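Local structure of Lmo2125 protein (Listeria monocytogenes serovar 1/2a, 5TU0) at residues V64-F69 with G272-V277; V84-K89 with D104-A109; T12-A17 with K39-D44; N24-D29 with Q289-Y294; Y253-I258 with T329-E334. The protein binds maltose and, as a lipoprotein of the bacterial solute-binding protein 1 family, probably delivers the sugar to a membrane transporter for uptake. The protein carries 2 engineered substitutions. One frame throughout, in Å; residues are numbered along the deposited sequence.

Interaction 1: residues V64-F69 with G272-V277; sequences VMMSAF and GGKGWV
Met66 lies over one face of the Trp276 indole. Met66 CG sits 3.6 Å from the centroid of the six-membered ring of Trp276, only 6° off the ring normal, in a CH-pi contact. Met66 SD follows over the same ring in a Met-aromatic contact, 4.2 Å from that Trp276 centroid. The chain then bends at its last torsion (chi3 59°), and Met66 CE turns to Lys274 CD at 3.7 Å. The second ring, Phe69, covers backbone instead of side chain. Lys274 N lies over the centre of one face, and Gly273 C lies over the same ring nearer the rim. Gly273 has backbone angles that call for glycine, and its CA lies 3.6 Å from Phe69 CE2. Val277 packs on the face of the sheet that carries Met65 and Ser67, where Val277 CG2 meets Met65 CG at 3.5 Å. The strands are antiparallel. Met65 with Val277 and Ser67 with Gly275 form hydrogen-bonded pairs, and Val277 N to Met65 O is short (2.8 Å) and nearly straight (173°). One more bond joins Phe69 N to Gly273 O at 2.9 Å. Lys274 NZ is hydrogen-bonded to Tyr19 OH. Trp276 also meets Trp291 of helix 285-295 edge-to-face, and Met65 and Ser67 pack on helix 45-58. Strand 10-15 borders Val64, and strand 105-121 pairs with 272-278.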
# COMPACT_ATOMS: atom_id res chain seq x y z
N VAL A 64 4.87 18.07 -13.46
CA VAL A 64 4.80 17.32 -12.21
C VAL A 64 3.52 16.50 -12.17
O VAL A 64 2.50 16.87 -12.77
CB VAL A 64 4.87 18.21 -10.96
CG1 VAL A 64 6.23 18.90 -10.85
CG2 VAL A 64 3.75 19.23 -10.97
N MET A 65 3.59 15.38 -11.47
CA MET A 65 2.46 14.47 -11.33
C MET A 65 2.69 13.61 -10.08
O MET A 65 3.66 13.81 -9.37
CB MET A 65 2.33 13.63 -12.60
CG MET A 65 3.49 12.66 -12.84
SD MET A 65 4.08 12.61 -14.55
CE MET A 65 5.09 14.08 -14.47
N MET A 66 1.81 12.67 -9.82
CA MET A 66 1.97 11.79 -8.69
C MET A 66 2.21 10.37 -9.17
O MET A 66 1.94 10.03 -10.34
CB MET A 66 0.73 11.85 -7.79
CG MET A 66 0.45 13.24 -7.22
SD MET A 66 -1.13 13.33 -6.34
CE MET A 66 -0.89 12.08 -5.10
N SER A 67 2.72 9.54 -8.27
CA SER A 67 2.93 8.13 -8.55
C SER A 67 2.88 7.33 -7.27
O SER A 67 3.30 7.82 -6.21
CB SER A 67 4.29 7.91 -9.22
OG SER A 67 4.57 6.52 -9.39
N ALA A 68 2.34 6.12 -7.36
CA ALA A 68 2.40 5.19 -6.25
C ALA A 68 3.89 4.97 -5.96
O ALA A 68 4.71 4.99 -6.89
CB ALA A 68 1.77 3.86 -6.61
N PHE A 69 4.23 4.75 -4.69
CA PHE A 69 5.62 4.52 -4.29
C PHE A 69 6.26 3.35 -5.05
O PHE A 69 7.42 3.42 -5.44
CB PHE A 69 5.76 4.21 -2.79
CG PHE A 69 5.50 5.37 -1.86
CD1 PHE A 69 5.90 6.67 -2.18
CD2 PHE A 69 4.96 5.14 -0.61
CE1 PHE A 69 5.68 7.71 -1.30
CE2 PHE A 69 4.76 6.18 0.28
CZ PHE A 69 5.13 7.47 -0.08
N GLY A 272 2.58 1.40 1.74
CA GLY A 272 2.23 1.98 0.45
C GLY A 272 2.04 3.48 0.55
O GLY A 272 2.30 4.10 1.60
N GLY A 273 1.61 4.05 -0.55
CA GLY A 273 1.38 5.50 -0.60
C GLY A 273 1.76 6.09 -1.93
O GLY A 273 1.97 5.37 -2.90
N LYS A 274 1.85 7.42 -1.96
CA LYS A 274 2.12 8.16 -3.17
C LYS A 274 3.08 9.32 -2.92
O LYS A 274 3.14 9.90 -1.82
CB LYS A 274 0.81 8.73 -3.73
CG LYS A 274 -0.28 7.71 -4.06
CD LYS A 274 -1.46 8.43 -4.73
CE LYS A 274 -2.69 7.55 -4.96
NZ LYS A 274 -3.46 7.41 -3.70
N GLY A 275 3.82 9.65 -3.96
CA GLY A 275 4.75 10.77 -3.94
C GLY A 275 4.52 11.66 -5.15
O GLY A 275 3.87 11.26 -6.14
N TRP A 276 5.03 12.88 -5.06
CA TRP A 276 5.01 13.80 -6.17
C TRP A 276 6.32 13.57 -6.94
O TRP A 276 7.39 13.40 -6.33
CB TRP A 276 4.91 15.24 -5.68
CG TRP A 276 3.56 15.64 -5.27
CD1 TRP A 276 3.01 15.59 -4.03
CD2 TRP A 276 2.55 16.18 -6.13
NE1 TRP A 276 1.72 16.08 -4.06
CE2 TRP A 276 1.41 16.43 -5.34
CE3 TRP A 276 2.50 16.47 -7.49
CZ2 TRP A 276 0.24 16.98 -5.87
CZ3 TRP A 276 1.33 17.01 -8.03
CH2 TRP A 276 0.22 17.25 -7.21
N VAL A 277 6.23 13.56 -8.27
CA VAL A 277 7.39 13.33 -9.12
C VAL A 277 7.49 14.40 -10.19
O VAL A 277 6.49 15.05 -10.49
CB VAL A 277 7.35 11.93 -9.75
CG1 VAL A 277 7.26 10.87 -8.66
CG2 VAL A 277 6.19 11.76 -10.73

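Interaction 2: residues V84-K89 with D104-A109; sequences VKLGNK and DKIYGA
Leu86 reaches across to the segment 104-109 with one branch of its side chain. CB begins the chain, and CG lies anti to the carbonyl carbon, beside the backbone N (chi1 -58°). Leu86 CG already approaches Ile106 CG2, at 4.1 Å. From CG the CD2 methyl carries on to three neighbours. Leu86 CD2 is 4.0 Å from Ile106 CG2 and rests on Ala109 CA and CB. Leu86 CD2 also comes to 3.3 Å from Gly108 O. Val84 packs beside Leu86. Val84 CG2 touches Ile106 CG2 at 4.0 Å and lies 3.4 Å from Gly108 N. Ile106 answers from the other segment: Ile106 CG2 also comes to 3.3 Å from Val84 O. One hydrogen bond joins the two backbones, Val84 N to Ile106 O, at 2.9 Å with an N-H...O angle of 161°. Beyond Leu86 the chain leaves the contact through a type I beta turn to Lys89, closed by Lys89 N to Leu86 O. Helix 285-295 covers Val84 with Gln289 and Leu292, and Gln97 of helix 94-99 lies against Leu86. The contact thus joins the loop between two helices to the start of the long strand 105-121. It is mostly apolar. Gly108 N and Gly108 O are buried by it without a hydrogen-bonding partner in the model. Methyl groups cover both, so between these two segments the contact rests on carbon packing and one backbone bond.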
# COMPACT_ATOMS: atom_id res chain seq x y z
N VAL A 84 15.29 14.62 -7.62
CA VAL A 84 14.78 15.78 -6.87
C VAL A 84 15.31 15.78 -5.46
O VAL A 84 15.84 14.76 -4.97
CB VAL A 84 13.24 15.81 -6.83
CG1 VAL A 84 12.67 16.04 -8.22
CG2 VAL A 84 12.68 14.50 -6.23
N LYS A 85 15.17 16.93 -4.81
CA LYS A 85 15.60 17.08 -3.42
C LYS A 85 14.38 17.07 -2.53
O LYS A 85 13.27 17.41 -2.97
CB LYS A 85 16.37 18.38 -3.22
CG LYS A 85 17.59 18.54 -4.11
CD LYS A 85 18.31 19.85 -3.79
CE LYS A 85 19.48 20.11 -4.73
NZ LYS A 85 20.49 19.02 -4.68
N LEU A 86 14.59 16.67 -1.27
CA LEU A 86 13.52 16.67 -0.27
C LEU A 86 13.66 17.90 0.62
O LEU A 86 14.34 17.88 1.64
CB LEU A 86 13.57 15.40 0.57
CG LEU A 86 13.46 14.10 -0.20
CD1 LEU A 86 13.53 12.93 0.77
CD2 LEU A 86 12.18 14.05 -1.01
N GLY A 87 12.99 18.99 0.21
CA GLY A 87 13.03 20.23 0.97
C GLY A 87 12.50 20.07 2.38
O GLY A 87 12.95 20.76 3.31
N ASN A 88 11.56 19.15 2.54
CA ASN A 88 10.95 18.86 3.84
C ASN A 88 11.51 17.61 4.48
O ASN A 88 10.81 16.93 5.22
CB ASN A 88 9.46 18.74 3.67
CG ASN A 88 8.87 20.02 3.14
OD1 ASN A 88 9.05 21.06 3.76
ND2 ASN A 88 8.21 19.97 2.00
N LYS A 89 12.79 17.33 4.22
CA LYS A 89 13.47 16.14 4.77
C LYS A 89 13.37 16.05 6.30
O LYS A 89 13.19 14.96 6.85
CB LYS A 89 14.95 16.15 4.35
CG LYS A 89 15.70 14.86 4.65
CD LYS A 89 17.20 15.01 4.39
CE LYS A 89 17.94 13.73 4.77
NZ LYS A 89 19.41 13.95 4.84
N ASP A 104 20.52 4.90 -4.34
CA ASP A 104 20.96 6.13 -3.68
C ASP A 104 20.61 7.41 -4.46
O ASP A 104 21.35 8.40 -4.38
CB ASP A 104 22.46 6.09 -3.37
CG ASP A 104 22.86 4.87 -2.55
OD1 ASP A 104 22.01 4.36 -1.80
OD2 ASP A 104 24.01 4.42 -2.66
N LYS A 105 19.53 7.37 -5.24
CA LYS A 105 19.03 8.56 -5.96
C LYS A 105 17.55 8.78 -5.62
O LYS A 105 16.79 7.83 -5.54
CB LYS A 105 19.21 8.39 -7.47
CG LYS A 105 20.66 8.30 -7.91
CD LYS A 105 20.78 8.23 -9.42
CE LYS A 105 22.21 8.06 -9.88
NZ LYS A 105 22.76 6.71 -9.51
N ILE A 106 17.16 10.05 -5.41
CA ILE A 106 15.81 10.40 -5.00
C ILE A 106 14.99 10.83 -6.21
O ILE A 106 15.39 11.76 -6.94
CB ILE A 106 15.86 11.53 -3.96
CG1 ILE A 106 16.58 11.04 -2.69
CG2 ILE A 106 14.46 12.05 -3.62
CD1 ILE A 106 17.03 12.15 -1.76
N TYR A 107 13.86 10.15 -6.44
CA TYR A 107 12.99 10.43 -7.59
C TYR A 107 11.56 10.94 -7.29
O TYR A 107 10.71 11.00 -8.19
CB TYR A 107 12.94 9.21 -8.51
CG TYR A 107 14.26 8.89 -9.16
CD1 TYR A 107 14.77 9.71 -10.17
CD2 TYR A 107 14.97 7.73 -8.83
CE1 TYR A 107 15.97 9.42 -10.80
CE2 TYR A 107 16.16 7.44 -9.46
CZ TYR A 107 16.65 8.28 -10.45
OH TYR A 107 17.84 8.00 -11.08
N GLY A 108 11.31 11.34 -6.06
CA GLY A 108 10.03 11.90 -5.69
C GLY A 108 10.03 12.42 -4.29
O GLY A 108 11.00 12.23 -3.55
N ALA A 109 8.93 13.08 -3.93
CA ALA A 109 8.74 13.63 -2.60
C ALA A 109 7.51 12.96 -2.00
O ALA A 109 6.41 13.09 -2.54
CB ALA A 109 8.54 15.14 -2.69

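Interaction 3: residues T12-A17 with K39-D44; sequences TVSVDA and KVVEKD
Ser14 and Val41 make the tight part of this parallel strand pair. Ser14 CB and Val41 CG2 stand 3.4 Å apart, closer than usual for two carbons. Val41 CG1 is anti to the carbonyl carbon (chi1 -60°), which leaves CG2 between the backbone N and the carbonyl carbon, against Ser14. Four backbone bonds run between the strands, starting with Val13 N to Lys39 O at 2.8 Å and ending with Lys43 N to Val15 O. Val13 and Val15 are buried on the other face, against Trp276. The outer parts are looser. The extended Lys39 chain runs beside Thr12, with Lys39 CD 3.8 Å from Thr12 OG1, and its amine end then departs from the strand pair. Glu42 bends at CD (chi2 -72°) toward Ala17, and Ala17 N is 3.0 Å from Glu42 OE2. Water takes over near the C-terminal ends of the strands: one molecule joins Ser14 OG to Lys43 O, and another donates to both Asp16 OD2 and Asp44 OD2. Strands 10-15 and 37-42 form a beta-alpha-beta unit with helix 17-34. Asp16 and Asp44 are N-caps, bonded through OD1 to Gly18 N and Glu47 N. Asp16 OD2 and Asp44 OD2, 4.2 Å apart, would repel each other; the shared water and the two helix starts would probably ease that repulsion.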
# COMPACT_ATOMS: atom_id res chain seq x y z
N THR A 12 2.94 22.87 -15.40
CA THR A 12 1.78 22.01 -15.61
C THR A 12 1.75 20.87 -14.59
O THR A 12 2.68 20.04 -14.51
CB THR A 12 1.71 21.48 -17.05
OG1 THR A 12 1.63 22.60 -17.95
CG2 THR A 12 0.50 20.61 -17.25
N VAL A 13 0.65 20.82 -13.83
CA VAL A 13 0.48 19.86 -12.74
C VAL A 13 -0.64 18.93 -13.15
O VAL A 13 -1.74 19.40 -13.40
CB VAL A 13 0.10 20.58 -11.43
CG1 VAL A 13 -0.20 19.59 -10.30
CG2 VAL A 13 1.20 21.56 -11.04
N SER A 14 -0.33 17.64 -13.28
CA SER A 14 -1.32 16.64 -13.67
C SER A 14 -1.68 15.74 -12.50
O SER A 14 -0.80 15.12 -11.89
CB SER A 14 -0.83 15.79 -14.84
OG SER A 14 -1.87 14.93 -15.31
N VAL A 15 -2.97 15.64 -12.20
CA VAL A 15 -3.42 14.80 -11.12
C VAL A 15 -4.71 14.09 -11.45
O VAL A 15 -5.44 14.49 -12.34
CB VAL A 15 -3.62 15.59 -9.79
CG1 VAL A 15 -2.29 16.05 -9.22
CG2 VAL A 15 -4.59 16.77 -9.94
N ASP A 16 -4.95 13.02 -10.72
CA ASP A 16 -6.17 12.27 -10.81
C ASP A 16 -7.33 13.16 -10.38
O ASP A 16 -7.14 14.12 -9.63
CB ASP A 16 -6.07 11.07 -9.88
CG ASP A 16 -7.20 10.13 -10.04
OD1 ASP A 16 -8.32 10.46 -9.54
OD2 ASP A 16 -6.96 9.06 -10.62
N ALA A 17 -8.52 12.83 -10.84
CA ALA A 17 -9.73 13.58 -10.52
C ALA A 17 -9.91 13.88 -9.04
O ALA A 17 -10.32 14.99 -8.68
CB ALA A 17 -10.96 12.85 -11.05
N LYS A 39 -0.92 25.48 -14.36
CA LYS A 39 -1.97 24.91 -15.19
C LYS A 39 -2.27 23.54 -14.60
O LYS A 39 -1.38 22.70 -14.49
CB LYS A 39 -1.48 24.78 -16.63
CG LYS A 39 -2.44 24.10 -17.59
CD LYS A 39 -1.81 23.96 -18.96
CE LYS A 39 -2.71 23.21 -19.93
NZ LYS A 39 -2.14 23.22 -21.31
N VAL A 40 -3.52 23.33 -14.20
CA VAL A 40 -3.93 22.06 -13.61
C VAL A 40 -4.67 21.21 -14.64
O VAL A 40 -5.65 21.65 -15.22
CB VAL A 40 -4.84 22.28 -12.39
CG1 VAL A 40 -5.21 20.95 -11.75
CG2 VAL A 40 -4.15 23.17 -11.36
N VAL A 41 -4.18 20.00 -14.87
CA VAL A 41 -4.83 19.07 -15.80
C VAL A 41 -5.25 17.83 -15.02
O VAL A 41 -4.56 17.39 -14.10
CB VAL A 41 -3.94 18.70 -17.00
CG1 VAL A 41 -3.58 19.94 -17.80
CG2 VAL A 41 -2.68 17.99 -16.58
N GLU A 42 -6.41 17.29 -15.37
CA GLU A 42 -6.92 16.10 -14.73
C GLU A 42 -6.70 14.91 -15.65
O GLU A 42 -7.06 14.95 -16.83
CB GLU A 42 -8.40 16.24 -14.37
CG GLU A 42 -8.96 15.06 -13.56
CD GLU A 42 -9.14 13.77 -14.36
OE1 GLU A 42 -9.50 13.87 -15.55
OE2 GLU A 42 -8.94 12.65 -13.80
N LYS A 43 -6.12 13.85 -15.10
CA LYS A 43 -5.89 12.63 -15.87
C LYS A 43 -5.58 11.48 -14.92
O LYS A 43 -4.89 11.66 -13.92
CB LYS A 43 -4.75 12.83 -16.87
CG LYS A 43 -4.51 11.66 -17.82
CD LYS A 43 -3.58 12.11 -18.94
CE LYS A 43 -3.09 10.96 -19.79
NZ LYS A 43 -4.19 10.30 -20.54
N ASP A 44 -6.11 10.30 -15.22
CA ASP A 44 -5.84 9.11 -14.42
C ASP A 44 -4.33 9.01 -14.12
O ASP A 44 -3.51 9.18 -15.03
CB ASP A 44 -6.34 7.87 -15.16
CG ASP A 44 -6.06 6.59 -14.42
OD1 ASP A 44 -4.97 6.00 -14.61
OD2 ASP A 44 -6.96 6.15 -13.67
O HOH W 1 -2.40 12.65 -13.87
O HOH W 2 -8.90 8.08 -12.98

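Interaction 4: residues N24-D29 with Q289-Y294; sequences NKIKGD and QKWLDY
Tyr294 OH donates a short hydrogen bond, 2.6 Å, to the backbone oxygen Ile26 O. The hydroxyl lies in the carbonyl plane, on a lone pair, with a C=O...O angle of 145°. Ile26 O in turn lies at the edge of the tyrosine ring, near its plane. Tyr294 CG is anti to the backbone N (chi1 176°), which starts the ring toward helix 17-34. Asp29 CB closes in on the same hydroxyl, 3.5 Å from Tyr294 OH. The Ile26 side chain slides past Tyr294 in the opposite direction, with Ile26 CD1 4.0 Å from Tyr294 CE2. Ile26 CD1 also reaches Trp291 CH2 at 4.2 Å, and here the side chains cross at about a right angle. Lys27 CA sits at the indole edge, 4.3 Å from Trp291 CZ3. The axes of the two short helix segments come within 11.6 Å, at a crossing angle of 117°, so large side chains bridge them. Phe30 packs on both Trp291 and Tyr294, and Asn300 and Thr303 of helix 298-308 cover Ile26. Most of the contact is apolar, with one polar link across it. Because Ile26 O belongs to a helix backbone, the tyrosine gives that carbonyl a side-chain donor from a distant part of the chain and links the two helices by this one hydrogen bond.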
# COMPACT_ATOMS: atom_id res chain seq x y z
N ASN A 24 -6.31 22.85 -7.05
CA ASN A 24 -6.89 24.18 -7.35
C ASN A 24 -6.96 25.08 -6.12
O ASN A 24 -6.68 26.28 -6.22
CB ASN A 24 -8.24 24.08 -8.05
CG ASN A 24 -8.10 23.81 -9.54
OD1 ASN A 24 -7.13 24.22 -10.17
ND2 ASN A 24 -9.08 23.12 -10.10
N LYS A 25 -7.29 24.50 -4.97
CA LYS A 25 -7.32 25.26 -3.73
C LYS A 25 -5.94 25.80 -3.35
O LYS A 25 -5.81 26.97 -3.01
CB LYS A 25 -7.85 24.41 -2.57
CG LYS A 25 -8.06 25.20 -1.28
CD LYS A 25 -8.75 24.37 -0.21
CE LYS A 25 -9.51 25.21 0.81
NZ LYS A 25 -10.77 25.74 0.24
N ILE A 26 -4.91 24.96 -3.42
CA ILE A 26 -3.58 25.40 -2.96
C ILE A 26 -2.69 26.10 -3.99
O ILE A 26 -1.71 26.73 -3.59
CB ILE A 26 -2.76 24.22 -2.37
CG1 ILE A 26 -2.32 23.23 -3.46
CG2 ILE A 26 -3.58 23.54 -1.28
CD1 ILE A 26 -1.33 22.17 -2.98
N LYS A 27 -3.00 26.02 -5.28
CA LYS A 27 -2.06 26.58 -6.27
C LYS A 27 -1.86 28.10 -6.17
O LYS A 27 -0.78 28.60 -6.47
CB LYS A 27 -2.47 26.22 -7.69
CG LYS A 27 -3.69 26.95 -8.20
CD LYS A 27 -4.04 26.47 -9.59
CE LYS A 27 -5.11 27.34 -10.21
NZ LYS A 27 -5.61 26.73 -11.47
N GLY A 28 -2.90 28.81 -5.75
CA GLY A 28 -2.85 30.27 -5.69
C GLY A 28 -1.67 30.86 -4.93
O GLY A 28 -0.97 31.75 -5.44
N ASP A 29 -1.43 30.37 -3.72
CA ASP A 29 -0.34 30.90 -2.89
C ASP A 29 1.04 30.58 -3.48
O ASP A 29 1.98 31.38 -3.36
CB ASP A 29 -0.49 30.43 -1.45
CG ASP A 29 -1.71 31.01 -0.77
OD1 ASP A 29 -2.06 32.18 -1.04
OD2 ASP A 29 -2.33 30.32 0.05
N GLN A 289 10.71 21.74 -8.71
CA GLN A 289 11.34 21.43 -7.41
C GLN A 289 10.67 22.26 -6.31
O GLN A 289 10.36 21.74 -5.23
CB GLN A 289 12.85 21.72 -7.43
CG GLN A 289 13.53 21.51 -6.08
CD GLN A 289 13.55 20.06 -5.66
OE1 GLN A 289 14.18 19.22 -6.31
NE2 GLN A 289 12.90 19.74 -4.53
N LYS A 290 10.44 23.54 -6.61
CA LYS A 290 9.76 24.42 -5.67
C LYS A 290 8.35 23.89 -5.39
O LYS A 290 7.92 23.90 -4.26
CB LYS A 290 9.76 25.86 -6.17
CG LYS A 290 11.16 26.49 -6.18
CD LYS A 290 11.10 27.89 -6.76
CE LYS A 290 12.44 28.62 -6.71
NZ LYS A 290 13.48 27.98 -7.57
N TRP A 291 7.67 23.37 -6.41
CA TRP A 291 6.32 22.79 -6.23
C TRP A 291 6.34 21.59 -5.28
O TRP A 291 5.50 21.49 -4.40
CB TRP A 291 5.68 22.38 -7.56
CG TRP A 291 4.35 21.72 -7.38
CD1 TRP A 291 4.09 20.38 -7.33
CD2 TRP A 291 3.10 22.37 -7.14
NE1 TRP A 291 2.76 20.15 -7.11
CE2 TRP A 291 2.13 21.37 -6.99
CE3 TRP A 291 2.71 23.71 -7.05
CZ2 TRP A 291 0.78 21.66 -6.76
CZ3 TRP A 291 1.36 24.01 -6.83
CH2 TRP A 291 0.42 22.98 -6.68
N LEU A 292 7.30 20.68 -5.47
CA LEU A 292 7.41 19.54 -4.57
C LEU A 292 7.59 19.96 -3.10
O LEU A 292 6.96 19.39 -2.20
CB LEU A 292 8.53 18.58 -5.00
CG LEU A 292 8.14 17.43 -5.95
CD1 LEU A 292 7.48 17.94 -7.22
CD2 LEU A 292 9.34 16.56 -6.28
N ASP A 293 8.46 20.96 -2.88
CA ASP A 293 8.74 21.49 -1.54
C ASP A 293 7.52 22.18 -0.95
O ASP A 293 7.32 22.16 0.27
CB ASP A 293 9.93 22.47 -1.57
CG ASP A 293 11.26 21.79 -1.90
OD1 ASP A 293 11.34 20.54 -1.86
OD2 ASP A 293 12.24 22.51 -2.21
N TYR A 294 6.76 22.85 -1.81
CA TYR A 294 5.52 23.50 -1.41
C TYR A 294 4.42 22.48 -1.02
O TYR A 294 3.90 22.49 0.11
CB TYR A 294 5.00 24.37 -2.56
CG TYR A 294 3.67 25.03 -2.33
CD1 TYR A 294 3.57 26.18 -1.56
CD2 TYR A 294 2.50 24.54 -2.92
CE1 TYR A 294 2.34 26.82 -1.36
CE2 TYR A 294 1.26 25.17 -2.71
CZ TYR A 294 1.20 26.31 -1.93
OH TYR A 294 0.00 26.96 -1.70

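Interaction 5: residues Y253-I258 with T329-E334; sequences YGVAKI and TNAVIE
Ala331 of helix 327-336 faces the end of strand 253-256, with Ala331 CA 4.7 Å from Lys257 CA, and no hydrogen bond crosses between the segments. The Ala331 CB methyl is the centre of the contact. Ala331 CB touches Val255 CG1 at 3.5 Å and Ala256 C, a backbone atom, at the same distance. Lys257 N lies a little farther off, 3.9 Å from Ala331 CB. Val255 CG1 is anti to the backbone N (chi1 -163°), and this methyl is the branch that makes the touch. One helical turn on, Glu334 lies alongside Lys257, the two chains pointing the same way. Only their aliphatic parts meet: Glu334 CG is 4.1 Å from Lys257 CB. The charged ends stay apart, with 6.4 Å between Lys257 NZ and Glu334 OE2. Lys257 NZ instead forms a salt bridge with Glu266 and donates to Ile258 O at 3.0 Å. Two hydrogen bonds lie beside the contact, Val255 N with Glu327 OE1 and Ile258 N with Gln335 OE1. Val117 of strand 105-121 touches both Val255 and Ala331. The only side-chain atom of Ala331, CB, thus meets the strand directly. The arrangement is helix-on-sheet packing within the alpha/beta architecture of a periplasmic-binding-protein fold.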
# COMPACT_ATOMS: atom_id res chain seq x y z
N TYR A 253 -19.13 0.80 10.81
CA TYR A 253 -17.79 0.20 10.87
C TYR A 253 -16.84 0.98 11.76
O TYR A 253 -16.99 2.18 12.00
CB TYR A 253 -17.18 0.03 9.45
CG TYR A 253 -16.72 1.32 8.80
CD1 TYR A 253 -15.44 1.80 8.99
CD2 TYR A 253 -17.59 2.06 8.01
CE1 TYR A 253 -15.03 2.99 8.40
CE2 TYR A 253 -17.20 3.25 7.42
CZ TYR A 253 -15.92 3.71 7.62
OH TYR A 253 -15.55 4.89 7.03
N GLY A 254 -15.86 0.26 12.28
CA GLY A 254 -14.80 0.84 13.08
C GLY A 254 -13.51 0.38 12.43
O GLY A 254 -13.50 -0.58 11.66
N VAL A 255 -12.42 1.06 12.74
CA VAL A 255 -11.13 0.71 12.16
C VAL A 255 -10.09 0.65 13.27
O VAL A 255 -10.08 1.50 14.19
CB VAL A 255 -10.69 1.73 11.09
CG1 VAL A 255 -9.57 1.14 10.23
CG2 VAL A 255 -11.86 2.13 10.20
N ALA A 256 -9.19 -0.32 13.14
CA ALA A 256 -8.12 -0.51 14.10
C ALA A 256 -6.85 -1.03 13.44
O ALA A 256 -6.84 -1.47 12.27
CB ALA A 256 -8.57 -1.49 15.17
N LYS A 257 -5.75 -0.94 14.19
CA LYS A 257 -4.51 -1.55 13.77
C LYS A 257 -4.79 -3.04 13.58
O LYS A 257 -5.74 -3.58 14.16
CB LYS A 257 -3.42 -1.39 14.83
CG LYS A 257 -3.76 -2.06 16.17
CD LYS A 257 -2.68 -1.88 17.22
CE LYS A 257 -1.48 -2.78 16.98
NZ LYS A 257 -1.80 -4.23 17.13
N ILE A 258 -3.97 -3.70 12.79
CA ILE A 258 -4.13 -5.15 12.59
C ILE A 258 -3.79 -5.85 13.93
O ILE A 258 -2.83 -5.46 14.62
CB ILE A 258 -3.25 -5.67 11.43
CG1 ILE A 258 -3.55 -4.88 10.13
CG2 ILE A 258 -3.46 -7.17 11.25
CD1 ILE A 258 -2.61 -5.16 8.98
N THR A 329 -7.81 6.95 9.92
CA THR A 329 -6.56 7.69 9.98
C THR A 329 -5.67 7.18 11.11
O THR A 329 -4.48 6.96 10.89
CB THR A 329 -6.82 9.19 10.20
OG1 THR A 329 -7.70 9.66 9.17
CG2 THR A 329 -5.50 9.97 10.16
N ASN A 330 -6.25 6.97 12.30
CA ASN A 330 -5.49 6.47 13.45
C ASN A 330 -4.92 5.06 13.18
O ASN A 330 -3.76 4.80 13.48
CB ASN A 330 -6.36 6.40 14.72
CG ASN A 330 -6.70 7.78 15.29
OD1 ASN A 330 -6.12 8.80 14.92
ND2 ASN A 330 -7.65 7.80 16.20
N ALA A 331 -5.76 4.19 12.63
CA ALA A 331 -5.34 2.81 12.29
C ALA A 331 -4.20 2.80 11.28
O ALA A 331 -3.22 2.08 11.46
CB ALA A 331 -6.51 2.01 11.76
N VAL A 332 -4.33 3.58 10.22
CA VAL A 332 -3.28 3.69 9.21
C VAL A 332 -1.98 4.21 9.81
O VAL A 332 -0.93 3.64 9.57
CB VAL A 332 -3.69 4.61 8.03
CG1 VAL A 332 -2.49 4.94 7.12
CG2 VAL A 332 -4.79 3.93 7.24
N ILE A 333 -2.06 5.28 10.60
CA ILE A 333 -0.85 5.84 11.22
C ILE A 333 -0.15 4.83 12.13
O ILE A 333 1.09 4.68 12.10
CB ILE A 333 -1.18 7.14 12.00
CG1 ILE A 333 -1.58 8.25 11.01
CG2 ILE A 333 0.01 7.58 12.84
CD1 ILE A 333 -2.16 9.50 11.67
N GLU A 334 -0.95 4.14 12.95
CA GLU A 334 -0.43 3.16 13.90
C GLU A 334 0.16 1.96 13.18
O GLU A 334 1.26 1.54 13.49
CB GLU A 334 -1.54 2.71 14.86
CG GLU A 334 -1.10 1.76 15.96
CD GLU A 334 -0.05 2.36 16.89
OE1 GLU A 334 -0.09 3.59 17.13
OE2 GLU A 334 0.79 1.58 17.39

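Overall arrangement
Interactions 1 to 4 form one connected region, while interaction 5 stands apart, its centre about 22 Å from that of interaction 1. Interaction 1 touches the other three. Val64 O accepts from Ser14 N of interaction 3 at 3.0 Å, and Trp276 O accepts from Ala109 N of interaction 2 at 2.9 Å. Trp276 CZ3 lies 3.6 Å from Trp291 NE1 of interaction 4. Interaction 4 also holds the loop of interaction 2 through Gln289 NE2 and Lys85 O. Interactions 1, 2 and 5 share the mixed sheet. The bound sugar lies near interactions 1 and 3: a glucose unit is about 6 Å from the Ala68 side chain and about 8 Å from that of Asp16.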